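Local coordinates for putative flagella-related protein H (Methanocaldococcus jannaschii DSM 2661, PDB 4WIA) that is probably a component of the archaellum, the archaeal flagellum, and probably binds ATP and magnesium as a KaiC-like P-loop ATPase, at residues R8-D14 with R46-F51. Numbering follows the deposited sequence.
Sequences RIDLSRD and RLAYGF. With SO4 (sulfate ion), chain D.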
ATOM      1  N   ARG A   8       8.805  -6.063  -3.703  1.00 43.75           N
ATOM      2  CA  ARG A   8       8.176  -6.302  -2.410  1.00 42.92           C
ATOM      3  C   ARG A   8       6.968  -7.188  -2.462  1.00 41.49           C
ATOM      4  O   ARG A   8       6.167  -7.146  -3.393  1.00 40.42           O
ATOM      5  CB  ARG A   8       7.862  -4.992  -1.818  1.00 47.65           C
ATOM      6  CG  ARG A   8       9.147  -4.191  -1.611  1.00 54.23           C
ATOM      7  CD  ARG A   8       8.962  -3.245  -0.464  1.00 63.67           C
ATOM      8  NE  ARG A   8       9.559  -3.787   0.772  1.00 70.00           N
ATOM      9  CZ  ARG A   8       9.285  -3.337   1.990  1.00 76.19           C
ATOM     10  NH1 ARG A   8       8.384  -2.364   2.146  1.00 78.00           N
ATOM     11  NH2 ARG A   8       9.863  -3.893   3.061  1.00 74.61           N
ATOM     12  N   ILE A   9       6.925  -8.090  -1.516  1.00 40.23           N
ATOM     13  CA  ILE A   9       5.868  -9.042  -1.383  1.00 40.20           C
ATOM     14  C   ILE A   9       5.180  -8.934   0.015  1.00 40.77           C
ATOM     15  O   ILE A   9       4.379  -9.810   0.375  1.00 41.82           O
ATOM     16  CB  ILE A   9       6.393 -10.480  -1.560  1.00 41.19           C
ATOM     17  CG1 ILE A   9       7.558 -10.743  -0.619  1.00 47.83           C
ATOM     18  CG2 ILE A   9       6.845 -10.713  -2.980  1.00 42.46           C
ATOM     19  CD1 ILE A   9       7.461 -12.040   0.135  1.00 47.64           C
ATOM     20  N   ASP A  10       5.437  -7.850   0.723  1.00 39.39           N
ATOM     21  CA  ASP A  10       5.023  -7.702   2.101  1.00 41.07           C
ATOM     22  C   ASP A  10       3.541  -7.791   2.341  1.00 38.07           C
ATOM     23  O   ASP A  10       2.793  -7.112   1.716  1.00 38.08           O
ATOM     24  CB  ASP A  10       5.398  -6.316   2.582  1.00 44.00           C
ATOM     25  CG  ASP A  10       6.793  -5.939   2.279  1.00 45.79           C
ATOM     26  OD1 ASP A  10       7.429  -6.459   1.382  1.00 45.36           O
ATOM     27  OD2 ASP A  10       7.264  -5.065   2.951  1.00 52.04           O
ATOM     28  N   LEU A  11       3.151  -8.564   3.334  1.00 39.04           N
ATOM     29  CA  LEU A  11       1.821  -8.532   3.890  1.00 39.57           C
ATOM     30  C   LEU A  11       1.831  -8.403   5.398  1.00 41.57           C
ATOM     31  O   LEU A  11       2.751  -8.861   6.082  1.00 43.69           O
ATOM     32  CB  LEU A  11       1.117  -9.843   3.524  1.00 39.61           C
ATOM     33  CG  LEU A  11       0.992 -10.195   2.054  1.00 36.56           C
ATOM     34  CD1 LEU A  11       0.279 -11.514   1.909  1.00 38.42           C
ATOM     35  CD2 LEU A  11       0.203  -9.146   1.307  1.00 35.95           C
ATOM     36  N   SER A  12       0.763  -7.833   5.943  1.00 42.13           N
ATOM     37  CA  SER A  12       0.650  -7.720   7.359  1.00 43.11           C
ATOM     38  C   SER A  12       0.674  -9.090   8.043  1.00 42.47           C
ATOM     39  O   SER A  12       1.235  -9.230   9.120  1.00 42.11           O
ATOM     40  CB  SER A  12      -0.632  -6.989   7.751  1.00 44.72           C
ATOM     41  OG  SER A  12      -0.615  -5.617   7.431  1.00 45.47           O
ATOM     42  N   ARG A  13       0.030 -10.063   7.436  1.00 40.22           N
ATOM     43  CA  ARG A  13      -0.315 -11.294   8.094  1.00 41.74           C
ATOM     44  C   ARG A  13       0.830 -12.254   8.227  1.00 41.99           C
ATOM     45  O   ARG A  13       0.713 -13.231   8.922  1.00 43.26           O
ATOM     46  CB  ARG A  13      -1.411 -12.001   7.334  1.00 42.71           C
ATOM     47  CG  ARG A  13      -0.947 -12.708   6.059  1.00 41.23           C
ATOM     48  CD  ARG A  13      -2.133 -13.232   5.288  1.00 42.56           C
ATOM     49  NE  ARG A  13      -2.839 -12.130   4.646  1.00 43.53           N
ATOM     50  CZ  ARG A  13      -3.980 -12.246   3.963  1.00 47.03           C
ATOM     51  NH1 ARG A  13      -4.527 -13.440   3.770  1.00 47.49           N
ATOM     52  NH2 ARG A  13      -4.551 -11.179   3.452  1.00 45.99           N
ATOM     53  N   ASP A  14       1.938 -12.036   7.566  1.00 39.35           N
ATOM     54  CA  ASP A  14       3.055 -12.898   7.758  1.00 40.83           C
ATOM     55  C   ASP A  14       4.343 -12.115   7.614  1.00 40.98           C
ATOM     56  O   ASP A  14       4.345 -10.976   7.231  1.00 41.67           O
ATOM     57  CB  ASP A  14       3.030 -14.140   6.822  1.00 40.83           C
ATOM     58  CG  ASP A  14       3.229 -13.807   5.353  1.00 42.06           C
ATOM     59  OD1 ASP A  14       4.176 -13.051   5.011  1.00 42.67           O
ATOM     60  OD2 ASP A  14       2.447 -14.357   4.505  1.00 40.82           O
ATOM     61  N   ARG A  46       0.727 -17.079  -2.839  1.00 36.93           N
ATOM     62  CA  ARG A  46       1.160 -16.105  -1.821  1.00 38.10           C
ATOM     63  C   ARG A  46       2.067 -15.044  -2.447  1.00 35.00           C
ATOM     64  O   ARG A  46       1.932 -13.828  -2.170  1.00 33.49           O
ATOM     65  CB  ARG A  46       1.896 -16.802  -0.677  1.00 37.91           C
ATOM     66  CG  ARG A  46       2.782 -15.887   0.185  1.00 37.94           C
ATOM     67  CD  ARG A  46       1.943 -14.889   0.981  1.00 37.06           C
ATOM     68  NE  ARG A  46       2.761 -13.993   1.805  1.00 38.99           N
ATOM     69  CZ  ARG A  46       3.374 -12.892   1.379  1.00 38.46           C
ATOM     70  NH1 ARG A  46       3.332 -12.540   0.106  1.00 35.91           N
ATOM     71  NH2 ARG A  46       4.033 -12.138   2.234  1.00 37.05           N
ATOM     72  N   LEU A  47       3.015 -15.502  -3.254  1.00 33.48           N
ATOM     73  CA  LEU A  47       3.920 -14.526  -3.895  1.00 33.22           C
ATOM     74  C   LEU A  47       3.151 -13.593  -4.807  1.00 34.16           C
ATOM     75  O   LEU A  47       3.329 -12.379  -4.773  1.00 32.84           O
ATOM     76  CB  LEU A  47       5.015 -15.260  -4.648  1.00 33.80           C
ATOM     77  CG  LEU A  47       5.999 -15.927  -3.682  1.00 36.97           C
ATOM     78  CD1 LEU A  47       6.946 -16.853  -4.419  1.00 37.46           C
ATOM     79  CD2 LEU A  47       6.798 -14.889  -2.882  1.00 37.57           C
ATOM     80  N   ALA A  48       2.259 -14.167  -5.636  1.00 36.54           N
ATOM     81  CA  ALA A  48       1.449 -13.356  -6.527  1.00 36.33           C
ATOM     82  C   ALA A  48       0.607 -12.338  -5.790  1.00 36.62           C
ATOM     83  O   ALA A  48       0.577 -11.171  -6.147  1.00 37.92           O
ATOM     84  CB  ALA A  48       0.561 -14.249  -7.392  1.00 38.84           C
ATOM     85  N   TYR A  49      -0.080 -12.760  -4.731  1.00 37.85           N
ATOM     86  CA  TYR A  49      -0.851 -11.796  -3.919  1.00 36.37           C
ATOM     87  C   TYR A  49       0.000 -10.692  -3.318  1.00 36.61           C
ATOM     88  O   TYR A  49      -0.396  -9.532  -3.335  1.00 40.84           O
ATOM     89  CB  TYR A  49      -1.621 -12.533  -2.836  1.00 37.61           C
ATOM     90  CG  TYR A  49      -2.656 -11.682  -2.109  1.00 37.19           C
ATOM     91  CD1 TYR A  49      -3.800 -11.281  -2.745  1.00 36.82           C
ATOM     92  CD2 TYR A  49      -2.452 -11.256  -0.802  1.00 38.70           C
ATOM     93  CE1 TYR A  49      -4.716 -10.486  -2.112  1.00 37.29           C
ATOM     94  CE2 TYR A  49      -3.391 -10.465  -0.140  1.00 39.50           C
ATOM     95  CZ  TYR A  49      -4.512 -10.092  -0.801  1.00 39.38           C
ATOM     96  OH  TYR A  49      -5.399  -9.331  -0.152  1.00 42.96           O
ATOM     97  N   GLY A  50       1.172 -11.043  -2.768  1.00 38.96           N
ATOM     98  CA  GLY A  50       2.131 -10.030  -2.262  1.00 38.64           C
ATOM     99  C   GLY A  50       2.530  -8.992  -3.309  1.00 38.69           C
ATOM    100  O   GLY A  50       2.376  -7.814  -3.098  1.00 37.42           O
ATOM    101  N   PHE A  51       3.023  -9.458  -4.468  1.00 36.83           N
ATOM    102  CA  PHE A  51       3.362  -8.556  -5.552  1.00 36.14           C
ATOM    103  C   PHE A  51       2.176  -7.651  -5.915  1.00 37.67           C
ATOM    104  O   PHE A  51       2.317  -6.430  -6.026  1.00 37.41           O
ATOM    105  CB  PHE A  51       3.763  -9.362  -6.812  1.00 36.88           C
ATOM    106  CG  PHE A  51       5.103 -10.054  -6.720  1.00 35.10           C
ATOM    107  CD1 PHE A  51       6.227  -9.351  -6.405  1.00 36.81           C
ATOM    108  CD2 PHE A  51       5.226 -11.388  -6.998  1.00 37.04           C
ATOM    109  CE1 PHE A  51       7.441  -9.971  -6.349  1.00 36.16           C
ATOM    110  CE2 PHE A  51       6.441 -12.040  -6.951  1.00 36.04           C
ATOM    111  CZ  PHE A  51       7.554 -11.331  -6.567  1.00 35.95           C
TER
HETATM  112  S   SO4 D 301      -2.544  -8.343   4.611  1.00 37.59           S
HETATM  113  O1  SO4 D 301      -3.517  -7.646   5.481  1.00 39.13           O
HETATM  114  O2  SO4 D 301      -1.975  -9.501   5.336  1.00 33.55           O
HETATM  115  O3  SO4 D 301      -3.227  -8.816   3.386  1.00 43.78           O
HETATM  116  O4  SO4 D 301      -1.457  -7.410   4.240  1.00 31.30           O
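Arg46 of helix 40-53, the helix that follows the P-loop, grips loop 8-14, bridging the Ile9 carbonyl and the Asp14 carboxylate. Arg46 meets the Asp14 carboxylate side-on in a two-pronged salt bridge: NE reaches OD2 of Asp14 at 2.7 Å and NH2 reaches OD1 at 2.9 Å, the latter almost straight at 175°. Both oxygens offer their syn lone pairs, and the two planes lie only 20° apart. At the end of the same guanidinium, NH1 and NH2 of Arg46 converge on the carbonyl O of Ile9, at 2.9 and 3.0 Å. The bend at chi2 of Arg46 (67°) lets the chain fold back to the loop, while CD1 of Leu11 sits over the centre of one guanidinium face, 3.4 Å from CZ of Arg46. A leucine in place of Arg46 would probably leave the Asp14 carboxylate without its charged mate and the Ile9 carbonyl without both donors, letting the loop shift. Close packing comes from Gly50, whose CA lies 3.5 Å from Ile9 O, and from Ile9 CG2, which makes a CH-pi contact over the Phe51 ring, 3.7 Å from its centroid. Beyond Leu11, the Ser12 and Arg13 amides and the Arg13 side chain hold a sulfate, probably from the crystallisation liquor, NH2 of Arg13 reaching its O3 at 2.7 Å; Lys84 and Arg55 of the second subunit also bond to it. The contact thus fixes the loop between strand 6-7 and helix 16-19 on helix 40-53, with Leu16 against Ile9 and Arg46, while Phe51 packs on Val123 of strand 123-127.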